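Local coordinates for biofilm-associated surface protein (Staphylococcus aureus, PDB 7C7U) that sits on the staphylococcal cell wall, binds calcium, and probably acts as a switch that modulates functional amyloid and biofilm formation, at residues G494-A499 against F513-N518; D440-D445 against K520-S525; G450-K455 against A476-D481; N336-K341 against Q358-T363. All coordinates share one frame; numbering follows the deposited sequence.

Interaction 1 of 4, residues G494-A499 against F513-N518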
loop_
_atom_site.group_PDB
_atom_site.type_symbol
_atom_site.label_atom_id
_atom_site.label_comp_id
_atom_site.label_asym_id
_atom_site.label_seq_id
_atom_site.Cartn_x
_atom_site.Cartn_y
_atom_site.Cartn_z
ATOM N N GLY A 494 -26.644 -1.683 -37.456
ATOM C CA GLY A 494 -25.527 -2.596 -37.306
ATOM C C GLY A 494 -25.045 -2.651 -35.870
ATOM O O GLY A 494 -25.629 -2.064 -34.961
ATOM N N THR A 495 -23.958 -3.398 -35.688
ATOM C CA THR A 495 -23.324 -3.541 -34.382
ATOM C C THR A 495 -22.282 -2.447 -34.215
ATOM O O THR A 495 -21.393 -2.296 -35.059
ATOM C CB THR A 495 -22.671 -4.920 -34.236
ATOM O OG1 THR A 495 -23.668 -5.938 -34.347
ATOM C CG2 THR A 495 -21.976 -5.050 -32.886
ATOM N N TYR A 496 -22.400 -1.693 -33.126
ATOM C CA TYR A 496 -21.502 -0.601 -32.792
ATOM C C TYR A 496 -20.775 -0.898 -31.484
ATOM O O TYR A 496 -21.251 -1.676 -30.654
ATOM C CB TYR A 496 -22.277 0.720 -32.669
ATOM C CG TYR A 496 -22.730 1.272 -33.991
ATOM C CD1 TYR A 496 -23.723 0.628 -34.737
ATOM C CD2 TYR A 496 -22.162 2.427 -34.506
ATOM C CE1 TYR A 496 -24.146 1.140 -35.985
ATOM C CE2 TYR A 496 -22.566 2.948 -35.734
ATOM C CZ TYR A 496 -23.556 2.291 -36.469
ATOM O OH TYR A 496 -23.944 2.809 -37.680
ATOM N N THR A 497 -19.610 -0.273 -31.317
ATOM C CA THR A 497 -18.836 -0.350 -30.081
ATOM C C THR A 497 -19.013 0.938 -29.291
ATOM O O THR A 497 -18.921 2.033 -29.859
ATOM C CB THR A 497 -17.346 -0.563 -30.362
ATOM O OG1 THR A 497 -17.169 -1.731 -31.165
ATOM C CG2 THR A 497 -16.550 -0.693 -29.058
ATOM N N ILE A 498 -19.266 0.806 -27.988
ATOM C CA ILE A 498 -19.164 1.921 -27.056
ATOM C C ILE A 498 -17.852 1.726 -26.307
ATOM O O ILE A 498 -17.679 0.734 -25.583
ATOM C CB ILE A 498 -20.371 2.017 -26.105
ATOM C CG1 ILE A 498 -20.143 3.123 -25.061
ATOM C CG2 ILE A 498 -20.741 0.681 -25.466
ATOM C CD1 ILE A 498 -20.022 4.527 -25.686
ATOM N N ALA A 499 -16.912 2.648 -26.518
ATOM C CA ALA A 499 -15.561 2.547 -25.973
ATOM C C ALA A 499 -15.323 3.681 -24.991
ATOM O O ALA A 499 -15.610 4.844 -25.306
ATOM C CB ALA A 499 -14.508 2.587 -27.086
ATOM N N PHE A 513 -23.326 -2.558 -28.797
ATOM C CA PHE A 513 -24.760 -2.342 -28.785
ATOM C C PHE A 513 -25.230 -2.313 -30.229
ATOM O O PHE A 513 -24.425 -2.284 -31.164
ATOM C CB PHE A 513 -25.150 -1.051 -28.043
ATOM C CG PHE A 513 -24.709 0.218 -28.733
ATOM C CD1 PHE A 513 -23.423 0.718 -28.555
ATOM C CD2 PHE A 513 -25.588 0.919 -29.551
ATOM C CE1 PHE A 513 -23.022 1.899 -29.184
ATOM C CE2 PHE A 513 -25.200 2.085 -30.172
ATOM C CZ PHE A 513 -23.913 2.578 -29.998
ATOM N N GLU A 514 -26.545 -2.322 -30.413
ATOM C CA GLU A 514 -27.132 -2.365 -31.744
ATOM C C GLU A 514 -27.845 -1.062 -32.094
ATOM O O GLU A 514 -28.548 -0.473 -31.265
ATOM C CB GLU A 514 -28.111 -3.538 -31.858
ATOM C CG GLU A 514 -27.444 -4.885 -31.605
ATOM C CD GLU A 514 -26.520 -5.293 -32.744
ATOM O OE1 GLU A 514 -26.883 -5.069 -33.927
ATOM O OE2 GLU A 514 -25.432 -5.831 -32.457
ATOM N N ILE A 515 -27.633 -0.607 -33.326
ATOM C CA ILE A 515 -28.503 0.367 -33.969
ATOM C C ILE A 515 -29.394 -0.434 -34.914
ATOM O O ILE A 515 -28.897 -1.109 -35.824
ATOM C CB ILE A 515 -27.697 1.462 -34.682
ATOM C CG1 ILE A 515 -26.790 2.155 -33.653
ATOM C CG2 ILE A 515 -28.614 2.513 -35.353
ATOM C CD1 ILE A 515 -26.247 3.509 -34.092
ATOM N N VAL A 516 -30.693 -0.423 -34.647
ATOM C CA VAL A 516 -31.625 -1.319 -35.312
ATOM C C VAL A 516 -32.502 -0.510 -36.266
ATOM O O VAL A 516 -32.562 0.717 -36.205
ATOM C CB VAL A 516 -32.480 -2.105 -34.297
ATOM C CG1 VAL A 516 -31.569 -2.862 -33.304
ATOM C CG2 VAL A 516 -33.435 -1.172 -33.555
ATOM N N ASP A 517 -33.186 -1.227 -37.155
ATOM C CA ASP A 517 -34.200 -0.647 -38.029
ATOM C C ASP A 517 -35.178 0.205 -37.223
ATOM O O ASP A 517 -35.615 -0.194 -36.139
ATOM C CB ASP A 517 -34.930 -1.803 -38.735
ATOM C CG ASP A 517 -35.815 -1.347 -39.879
ATOM O OD1 ASP A 517 -36.689 -0.486 -39.658
ATOM O OD2 ASP A 517 -35.641 -1.889 -40.992
ATOM N N ASN A 518 -35.539 1.387 -37.754
ATOM C CA ASN A 518 -36.365 2.299 -36.956
ATOM C C ASN A 518 -37.831 1.855 -36.833
ATOM O O ASN A 518 -38.603 2.524 -36.132
ATOM C CB ASN A 518 -36.287 3.738 -37.497
ATOM C CG ASN A 518 -36.914 3.908 -38.889
ATOM O OD1 ASN A 518 -37.870 3.223 -39.254
ATOM N ND2 ASN A 518 -36.369 4.847 -39.668
#
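Tyr-496 and Phe-513 pair across a beta hairpin, the antiparallel pairing of strand 494-501 with strand 509-516. Backbone bonds come first. Two hydrogen-bonded pairs, Gly-494 with Ile-515 and Tyr-496 with Phe-513, flank the non-hydrogen-bonded pair Thr-495 with Glu-514. The straightest bond runs from Tyr-496 N to Phe-513 O, 2.9 Å with 174° at the hydrogen.

Apolar contacts occupy the face carrying Tyr-496, Phe-513 and Ile-515. Ile-515 lays its CD1 over the middle of the Tyr-496 ring, 3.7 Å from the centroid, a CH-pi contact. Tyr-496 CB in turn sits over one face of the Phe-513 ring, offset toward the rim and 3.6 Å from CZ. Phe-513 reaches this spot because its CG stands between backbone N and carbonyl carbon (chi1 67°). The two rings are slid apart and barely overlap, with centroids 6.0 Å apart. Val-465 of strand 462-466 touches both aromatic side chains, and Tyr-496 OH bonds to Pro-492 O.

One polar side-chain bond marks the opposite face. Glu-514 bends at chi2 (-71°), bringing OE2 within 2.6 Å of Thr-495 OG1, which donates to the syn lone pair of that oxygen. The hairpin is thus two-sided: carbon packing holds the buried face, while the outer face is clasped by a short hydroxyl-carboxylate bond that would steady the glutamate's negative charge.

Interaction 2 of 4, residues D440-D445 against K520-S525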
loop_
_atom_site.group_PDB
_atom_site.type_symbol
_atom_site.label_atom_id
_atom_site.label_comp_id
_atom_site.label_asym_id
_atom_site.label_seq_id
_atom_site.Cartn_x
_atom_site.Cartn_y
_atom_site.Cartn_z
ATOM N N ASP A 440 -29.637 -0.429 -26.777
ATOM C CA ASP A 440 -29.818 -0.386 -28.223
ATOM C C ASP A 440 -30.630 0.853 -28.612
ATOM O O ASP A 440 -31.483 1.326 -27.852
ATOM C CB ASP A 440 -30.525 -1.655 -28.730
ATOM C CG ASP A 440 -29.714 -2.929 -28.502
ATOM O OD1 ASP A 440 -28.484 -2.855 -28.273
ATOM O OD2 ASP A 440 -30.314 -4.024 -28.608
ATOM N N ILE A 441 -30.350 1.393 -29.803
ATOM C CA ILE A 441 -31.093 2.537 -30.344
ATOM C C ILE A 441 -31.544 2.217 -31.774
ATOM O O ILE A 441 -31.235 1.160 -32.314
ATOM C CB ILE A 441 -30.268 3.840 -30.300
ATOM C CG1 ILE A 441 -29.003 3.705 -31.144
ATOM C CG2 ILE A 441 -29.931 4.242 -28.855
ATOM C CD1 ILE A 441 -28.376 5.046 -31.436
ATOM N N THR A 442 -32.307 3.133 -32.384
ATOM C CA THR A 442 -32.724 2.956 -33.776
ATOM C C THR A 442 -31.967 3.919 -34.688
ATOM O O THR A 442 -31.274 4.840 -34.239
ATOM C CB THR A 442 -34.239 3.160 -33.987
ATOM O OG1 THR A 442 -34.544 4.560 -34.087
ATOM C CG2 THR A 442 -35.065 2.536 -32.876
ATOM N N THR A 443 -32.120 3.686 -35.996
ATOM C CA THR A 443 -31.551 4.551 -37.022
ATOM C C THR A 443 -32.101 5.973 -36.973
ATOM O O THR A 443 -31.507 6.853 -37.596
ATOM C CB THR A 443 -31.807 3.974 -38.425
ATOM O OG1 THR A 443 -33.215 3.986 -38.686
ATOM C CG2 THR A 443 -31.264 2.532 -38.587
ATOM N N GLU A 444 -33.196 6.231 -36.245
ATOM C CA GLU A 444 -33.719 7.591 -36.100
ATOM C C GLU A 444 -33.215 8.305 -34.847
ATOM O O GLU A 444 -33.419 9.517 -34.715
ATOM C CB GLU A 444 -35.246 7.580 -36.088
ATOM C CG GLU A 444 -35.822 7.538 -37.504
ATOM C CD GLU A 444 -37.332 7.428 -37.531
ATOM O OE1 GLU A 444 -37.907 6.960 -36.521
ATOM O OE2 GLU A 444 -37.937 7.808 -38.568
ATOM N N ASP A 445 -32.557 7.593 -33.943
ATOM C CA ASP A 445 -32.051 8.199 -32.713
ATOM C C ASP A 445 -30.770 8.980 -32.962
ATOM O O ASP A 445 -30.005 8.693 -33.891
ATOM C CB ASP A 445 -31.806 7.128 -31.647
ATOM C CG ASP A 445 -33.097 6.653 -31.017
ATOM O OD1 ASP A 445 -33.817 7.512 -30.458
ATOM O OD2 ASP A 445 -33.417 5.443 -31.114
ATOM N N LYS A 520 -38.367 -0.977 -35.385
ATOM C CA LYS A 520 -38.223 -1.881 -34.246
ATOM C C LYS A 520 -38.267 -1.132 -32.913
ATOM O O LYS A 520 -38.102 0.089 -32.850
ATOM C CB LYS A 520 -36.919 -2.658 -34.342
ATOM C CG LYS A 520 -36.930 -3.755 -35.389
ATOM C CD LYS A 520 -35.578 -4.435 -35.493
ATOM C CE LYS A 520 -35.572 -5.484 -36.597
ATOM N NZ LYS A 520 -34.195 -5.692 -37.129
ATOM N N LEU A 521 -38.466 -1.893 -31.833
ATOM C CA LEU A 521 -38.521 -1.337 -30.481
ATOM C C LEU A 521 -37.595 -2.142 -29.579
ATOM O O LEU A 521 -37.995 -3.166 -29.009
ATOM C CB LEU A 521 -39.954 -1.329 -29.947
ATOM C CG LEU A 521 -40.127 -0.788 -28.529
ATOM C CD1 LEU A 521 -39.572 0.632 -28.400
ATOM C CD2 LEU A 521 -41.587 -0.861 -28.102
ATOM N N PRO A 522 -36.350 -1.704 -29.422
ATOM C CA PRO A 522 -35.405 -2.453 -28.587
ATOM C C PRO A 522 -35.757 -2.353 -27.110
ATOM O O PRO A 522 -36.476 -1.455 -26.666
ATOM C CB PRO A 522 -34.059 -1.781 -28.885
ATOM C CG PRO A 522 -34.402 -0.390 -29.258
ATOM C CD PRO A 522 -35.749 -0.481 -29.984
ATOM N N ALA A 523 -35.236 -3.309 -26.348
ATOM C CA ALA A 523 -35.396 -3.264 -24.906
ATOM C C ALA A 523 -34.718 -2.009 -24.359
ATOM O O ALA A 523 -33.684 -1.583 -24.888
ATOM C CB ALA A 523 -34.804 -4.518 -24.260
ATOM N N PRO A 524 -35.301 -1.357 -23.359
ATOM C CA PRO A 524 -34.591 -0.253 -22.700
ATOM C C PRO A 524 -33.515 -0.794 -21.761
ATOM O O PRO A 524 -33.262 -2.004 -21.749
ATOM C CB PRO A 524 -35.707 0.475 -21.939
ATOM C CG PRO A 524 -36.708 -0.607 -21.646
ATOM C CD PRO A 524 -36.642 -1.581 -22.791
ATOM N N SER A 525 -32.877 0.086 -20.987
ATOM C CA SER A 525 -31.926 -0.318 -19.950
ATOM C C SER A 525 -32.084 0.593 -18.738
ATOM O O SER A 525 -32.638 1.691 -18.830
ATOM C CB SER A 525 -30.468 -0.291 -20.444
ATOM O OG SER A 525 -30.056 1.019 -20.815
HETATM O O HOH W 1 -30.909 -2.584 -25.386
HETATM O O HOH W 2 -33.420 0.731 -25.894
#
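Asp-440 and Pro-522 meet directly, yet no hydrogen bond joins their two segments; water makes the polar link. Pro-522 brings its ring up close, CB 3.5 Å from Asp-440 CB, and CG 3.7 Å from Asp-440 O. One water accepts from Asp-440 N and donates to Ala-523 O at 3.0 Å, a sound bridge to a residue beside the strand. A second donates to Asp-440 O at 2.8 Å; its link to Ala-523 O is unusually short and so doubtful, making that bridge only probable. Asp-440 OD1 accepts from Glu-514 N in the next strand.

Farther along, with Thr-442 OG1 between backbone N and carbonyl carbon (chi1 82°), CG2 lies anti to the carbonyl carbon, which turns it to Lys-520 O at 3.9 Å. OG1 accepts from Glu-444 N in an ST turn. Thr-442 also opens the type I turn 442-445; Asp-445, its last residue, accepts from Thr-442 N on the anti lone pair of OD2, 2.9 Å.

The linker leads from the seven-stranded sheet toward the next domain, where Ser-525 bonds to Asn-539 and Pro-524 touches strands 581-588 and 591-600. The contact therefore has two parts: Pro-522 packs by carbon against Asp-440, and water makes the polar link at Ala-523 O.

Interaction 3 of 4, residues G450-K455 against A476-D481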
loop_
_atom_site.group_PDB
_atom_site.type_symbol
_atom_site.label_atom_id
_atom_site.label_comp_id
_atom_site.label_asym_id
_atom_site.label_seq_id
_atom_site.Cartn_x
_atom_site.Cartn_y
_atom_site.Cartn_z
ATOM N N GLY A 450 -25.959 5.650 -21.915
ATOM C CA GLY A 450 -25.585 4.517 -21.090
ATOM C C GLY A 450 -24.765 4.966 -19.895
ATOM O O GLY A 450 -24.803 6.133 -19.500
ATOM N N SER A 451 -24.013 4.028 -19.332
ATOM C CA SER A 451 -23.226 4.298 -18.132
ATOM C C SER A 451 -22.083 3.294 -18.050
ATOM O O SER A 451 -22.050 2.294 -18.773
ATOM C CB SER A 451 -24.085 4.209 -16.872
ATOM O OG SER A 451 -24.558 2.883 -16.707
ATOM N N VAL A 452 -21.147 3.565 -17.147
ATOM C CA VAL A 452 -20.017 2.665 -16.959
ATOM C C VAL A 452 -19.552 2.813 -15.514
ATOM O O VAL A 452 -19.540 3.938 -14.988
ATOM C CB VAL A 452 -18.910 2.953 -17.990
ATOM C CG1 VAL A 452 -18.483 4.413 -17.935
ATOM C CG2 VAL A 452 -17.717 2.005 -17.807
ATOM N N PRO A 453 -19.202 1.723 -14.825
ATOM C CA PRO A 453 -18.727 1.856 -13.441
ATOM C C PRO A 453 -17.399 2.588 -13.412
ATOM O O PRO A 453 -16.459 2.214 -14.118
ATOM C CB PRO A 453 -18.586 0.403 -12.962
ATOM C CG PRO A 453 -19.429 -0.408 -13.908
ATOM C CD PRO A 453 -19.309 0.310 -15.231
ATOM N N LEU A 454 -17.346 3.655 -12.612
ATOM C CA LEU A 454 -16.133 4.429 -12.379
ATOM C C LEU A 454 -15.823 4.405 -10.888
ATOM O O LEU A 454 -16.688 4.721 -10.063
ATOM C CB LEU A 454 -16.277 5.878 -12.853
ATOM C CG LEU A 454 -16.598 6.070 -14.342
ATOM C CD1 LEU A 454 -16.911 7.538 -14.635
ATOM C CD2 LEU A 454 -15.469 5.544 -15.240
ATOM N N LYS A 455 -14.596 4.045 -10.548
ATOM C CA LYS A 455 -14.169 3.918 -9.161
ATOM C C LYS A 455 -13.387 5.158 -8.729
ATOM O O LYS A 455 -12.945 5.958 -9.554
ATOM C CB LYS A 455 -13.350 2.640 -8.994
ATOM C CG LYS A 455 -14.108 1.413 -9.482
ATOM C CD LYS A 455 -15.502 1.364 -8.847
ATOM C CE LYS A 455 -16.431 0.424 -9.587
ATOM N NZ LYS A 455 -17.698 0.154 -8.838
ATOM N N ALA A 476 -18.022 11.842 -26.496
ATOM C CA ALA A 476 -18.484 12.701 -25.411
ATOM C C ALA A 476 -17.636 12.449 -24.170
ATOM O O ALA A 476 -16.942 11.436 -24.062
ATOM C CB ALA A 476 -19.960 12.469 -25.097
ATOM N N THR A 477 -17.728 13.375 -23.216
ATOM C CA THR A 477 -17.101 13.183 -21.913
ATOM C C THR A 477 -18.063 12.447 -20.990
ATOM O O THR A 477 -19.227 12.841 -20.844
ATOM C CB THR A 477 -16.684 14.518 -21.282
ATOM O OG1 THR A 477 -15.720 15.163 -22.120
ATOM C CG2 THR A 477 -16.053 14.285 -19.899
ATOM N N VAL A 478 -17.567 11.381 -20.361
ATOM C CA VAL A 478 -18.357 10.668 -19.367
ATOM C C VAL A 478 -18.495 11.538 -18.127
ATOM O O VAL A 478 -17.507 12.104 -17.635
ATOM C CB VAL A 478 -17.711 9.313 -19.028
ATOM C CG1 VAL A 478 -18.643 8.462 -18.153
ATOM C CG2 VAL A 478 -17.329 8.570 -20.297
ATOM N N ASN A 479 -19.725 11.666 -17.629
ATOM C CA ASN A 479 -19.969 12.396 -16.392
ATOM C C ASN A 479 -19.328 11.667 -15.214
ATOM O O ASN A 479 -18.981 10.486 -15.299
ATOM C CB ASN A 479 -21.470 12.555 -16.157
ATOM C CG ASN A 479 -22.186 13.086 -17.377
ATOM O OD1 ASN A 479 -21.771 14.091 -17.953
ATOM N ND2 ASN A 479 -23.260 12.404 -17.792
ATOM N N SER A 480 -19.180 12.386 -14.096
ATOM C CA SER A 480 -18.465 11.790 -12.969
ATOM C C SER A 480 -19.234 10.610 -12.379
ATOM O O SER A 480 -18.620 9.687 -11.836
ATOM C CB SER A 480 -18.180 12.837 -11.889
ATOM O OG SER A 480 -19.312 13.037 -11.063
ATOM N N ASP A 481 -20.561 10.588 -12.518
ATOM C CA ASP A 481 -21.357 9.473 -12.011
ATOM C C ASP A 481 -21.364 8.258 -12.950
ATOM O O ASP A 481 -22.100 7.299 -12.694
ATOM C CB ASP A 481 -22.794 9.934 -11.721
ATOM C CG ASP A 481 -23.570 10.342 -12.984
ATOM O OD1 ASP A 481 -23.021 10.277 -14.111
ATOM O OD2 ASP A 481 -24.745 10.755 -12.839
#
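Leu-454 reaches across to Val-478 and the turn beyond it with a single branch, CD1. Its chi2 is extended at 172°, which sends this methyl toward the other segment. There it stands 4.0 Å from Val-478 CG1, 3.7 Å from Asn-479 O and 3.9 Å from Ser-480 O, one methyl meeting both an apolar branch and two backbone carbonyl oxygens.

Val-478 answers with CG1 alone, placed anti to its own backbone N (chi1 -171°); the same methyl also meets Val-452 CG1 at 4.1 Å. These three branches form a small apolar cluster just beyond the C-terminal ends of strands 447-451 and 472-477, both of one seven-stranded mixed sheet. In it 472-477 is an outermost strand and 447-451 is next to the other outermost one, 483-487. The segments following them nevertheless meet, consistent with a sheet that curls round, and no hydrogen bond joins them.

The side chain of Val-452 meets that of Val-478 at about a right angle. Val-452 and Val-478 are buried, whereas Asn-479 and Ser-480 lie at the surface. Gln-461 adds a further contact to Leu-454, and Thr-483 OG1 is hydrogen-bonded to Asn-479 ND2 and Asp-481 OD1.

Interaction 4 of 4, residues N336-K341 against Q358-T363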
loop_
_atom_site.group_PDB
_atom_site.type_symbol
_atom_site.label_atom_id
_atom_site.label_comp_id
_atom_site.label_asym_id
_atom_site.label_seq_id
_atom_site.Cartn_x
_atom_site.Cartn_y
_atom_site.Cartn_z
ATOM N N ASN A 336 6.437 -5.260 -8.560
ATOM C CA ASN A 336 5.323 -6.197 -8.499
ATOM C C ASN A 336 5.714 -7.603 -8.938
ATOM O O ASN A 336 4.907 -8.526 -8.783
ATOM C CB ASN A 336 4.159 -5.673 -9.361
ATOM C CG ASN A 336 3.474 -4.472 -8.741
ATOM O OD1 ASN A 336 3.317 -4.412 -7.523
ATOM N ND2 ASN A 336 3.067 -3.506 -9.569
ATOM N N ASN A 337 6.916 -7.788 -9.486
ATOM C CA ASN A 337 7.389 -9.096 -9.925
ATOM C C ASN A 337 8.015 -9.928 -8.811
ATOM O O ASN A 337 8.389 -11.077 -9.061
ATOM C CB ASN A 337 8.431 -8.939 -11.040
ATOM C CG ASN A 337 7.843 -8.390 -12.317
ATOM O OD1 ASN A 337 8.338 -7.413 -12.876
ATOM N ND2 ASN A 337 6.765 -9.007 -12.775
ATOM N N ILE A 338 8.150 -9.396 -7.599
ATOM C CA ILE A 338 8.882 -10.135 -6.569
ATOM C C ILE A 338 7.982 -11.157 -5.890
ATOM O O ILE A 338 8.325 -12.341 -5.798
ATOM C CB ILE A 338 9.497 -9.169 -5.537
ATOM C CG1 ILE A 338 10.442 -8.172 -6.209
ATOM C CG2 ILE A 338 10.210 -9.977 -4.452
ATOM C CD1 ILE A 338 10.845 -6.982 -5.301
ATOM N N LEU A 339 6.818 -10.726 -5.402
ATOM C CA LEU A 339 5.910 -11.674 -4.784
ATOM C C LEU A 339 5.259 -12.595 -5.805
ATOM O O LEU A 339 4.780 -13.672 -5.435
ATOM C CB LEU A 339 4.839 -10.954 -3.967
ATOM C CG LEU A 339 5.175 -10.578 -2.512
ATOM C CD1 LEU A 339 6.477 -9.790 -2.360
ATOM C CD2 LEU A 339 3.990 -9.829 -1.906
ATOM N N THR A 340 5.259 -12.213 -7.078
ATOM C CA THR A 340 4.762 -13.094 -8.122
ATOM C C THR A 340 5.848 -14.010 -8.665
ATOM O O THR A 340 5.656 -14.617 -9.716
ATOM C CB THR A 340 4.157 -12.273 -9.270
ATOM O OG1 THR A 340 5.184 -11.494 -9.892
ATOM C CG2 THR A 340 3.072 -11.342 -8.763
ATOM N N LYS A 341 6.997 -14.114 -7.997
ATOM C CA LYS A 341 7.968 -15.096 -8.451
ATOM C C LYS A 341 7.303 -16.466 -8.394
ATOM O O LYS A 341 6.468 -16.724 -7.521
ATOM C CB LYS A 341 9.237 -15.070 -7.600
ATOM C CG LYS A 341 10.329 -15.989 -8.129
ATOM C CD LYS A 341 11.454 -16.213 -7.124
ATOM C CE LYS A 341 11.083 -17.287 -6.117
ATOM N NZ LYS A 341 12.286 -17.896 -5.479
ATOM N N GLN A 358 1.121 -13.777 -0.829
ATOM C CA GLN A 358 0.400 -12.666 -0.213
ATOM C C GLN A 358 1.331 -11.742 0.583
ATOM O O GLN A 358 1.021 -10.562 0.766
ATOM C CB GLN A 358 -0.695 -13.197 0.709
ATOM C CG GLN A 358 -1.688 -12.123 1.172
ATOM C CD GLN A 358 -2.699 -12.666 2.158
ATOM O OE1 GLN A 358 -2.461 -13.700 2.777
ATOM N NE2 GLN A 358 -3.818 -11.965 2.331
ATOM N N LYS A 359 2.442 -12.248 1.108
ATOM C CA LYS A 359 3.383 -11.318 1.725
ATOM C C LYS A 359 4.783 -11.886 1.648
ATOM O O LYS A 359 4.985 -13.081 1.399
ATOM C CB LYS A 359 3.013 -10.968 3.175
ATOM C CG LYS A 359 2.948 -12.122 4.147
ATOM C CD LYS A 359 2.632 -11.616 5.548
ATOM C CE LYS A 359 3.666 -12.110 6.568
ATOM N NZ LYS A 359 4.876 -11.213 6.722
ATOM N N GLU A 360 5.759 -11.001 1.847
ATOM C CA GLU A 360 7.142 -11.426 1.961
ATOM C C GLU A 360 7.935 -10.333 2.666
ATOM O O GLU A 360 7.859 -9.161 2.289
ATOM C CB GLU A 360 7.765 -11.733 0.592
ATOM C CG GLU A 360 8.993 -12.642 0.733
ATOM C CD GLU A 360 9.597 -13.089 -0.594
ATOM O OE1 GLU A 360 9.042 -12.773 -1.665
ATOM O OE2 GLU A 360 10.648 -13.757 -0.562
ATOM N N ASP A 361 8.698 -10.729 3.669
ATOM C CA ASP A 361 9.589 -9.827 4.398
ATOM C C ASP A 361 11.019 -9.981 3.907
ATOM O O ASP A 361 11.500 -11.103 3.716
ATOM C CB ASP A 361 9.550 -10.127 5.892
ATOM C CG ASP A 361 8.233 -9.768 6.512
ATOM O OD1 ASP A 361 7.640 -8.751 6.086
ATOM O OD2 ASP A 361 7.781 -10.506 7.406
ATOM N N PHE A 362 11.713 -8.849 3.740
ATOM C CA PHE A 362 13.137 -8.851 3.448
ATOM C C PHE A 362 13.864 -8.066 4.530
ATOM O O PHE A 362 13.372 -7.037 4.989
ATOM C CB PHE A 362 13.441 -8.266 2.073
ATOM C CG PHE A 362 12.630 -8.909 0.961
ATOM C CD1 PHE A 362 11.358 -8.460 0.676
ATOM C CD2 PHE A 362 13.135 -9.978 0.253
ATOM C CE1 PHE A 362 10.583 -9.062 -0.328
ATOM C CE2 PHE A 362 12.375 -10.581 -0.754
ATOM C CZ PHE A 362 11.105 -10.115 -1.038
ATOM N N THR A 363 15.015 -8.567 4.949
ATOM C CA THR A 363 15.735 -7.963 6.062
ATOM C C THR A 363 17.103 -7.489 5.612
ATOM O O THR A 363 17.663 -8.000 4.640
ATOM C CB THR A 363 15.848 -8.936 7.240
ATOM O OG1 THR A 363 16.359 -10.180 6.780
ATOM C CG2 THR A 363 14.472 -9.163 7.866
HETATM O O HOH W 3 10.143 -13.672 -4.077
#
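The Phe-362 ring meets Ile-338 at its far end: CZ lies 3.5 Å from Ile-338 CG2, which approaches obliquely. The flat carboxylate of Glu-360 comes beside the same methyl, with OE1 4.1 Å from Ile-338 CG2. Both flat groups belong to strand 359-369, an inner strand of a four-stranded antiparallel sheet, and the residues they meet lie in the type I beta turn 338-341 of the loop leading into it.

Ile-338 carries CG2 anti to its backbone N, with CG1 beside that nitrogen (chi1 -58°), and it is CG2 that makes both contacts. Leu-339 divides its work: CD1 packs on Glu-360 CB at 3.8 Å, while CD2 reaches Lys-359 CA at 4.0 Å. The leucine and glutamate side chains run past each other in opposite directions. Leu-387 of the adjacent strand 381-388 also touches Leu-339 and Phe-362, so Leu-339 packs against residues of both strands.

Glu-360 is extended, with CG anti to its backbone N (chi1 -159°), so its aliphatic part lies along the leucine and its carboxylate ends close to the turn. Lys-357 NZ offers OE1 a long, weak ion pair. No hydrogen bond joins the two segments directly; instead one water donates to both Ile-338 O and Glu-360 OE1, at 2.8 Å from each oxygen.

From the N terminus, interaction 4 comes first: it closes a short loop ahead of strand 359-369 and is complete before the other three begin. Its centre is about 35 Å from that of interaction 3, and helices 397-404 and 420-427 and most of the residues of their calcium sites fall between them in sequence. Interaction 2 then spans the widest loop, from strand 437-442 to the linker after strand 509-516. Nested within it, one after the other, are interaction 3, which joins the ends of strands 447-451 and 472-477, and interaction 1, the hairpin. All three reach the same seven-stranded sheet. Interactions 1 and 2 touch directly, Val-516 N lying 2.9 Å from Ile-441 O.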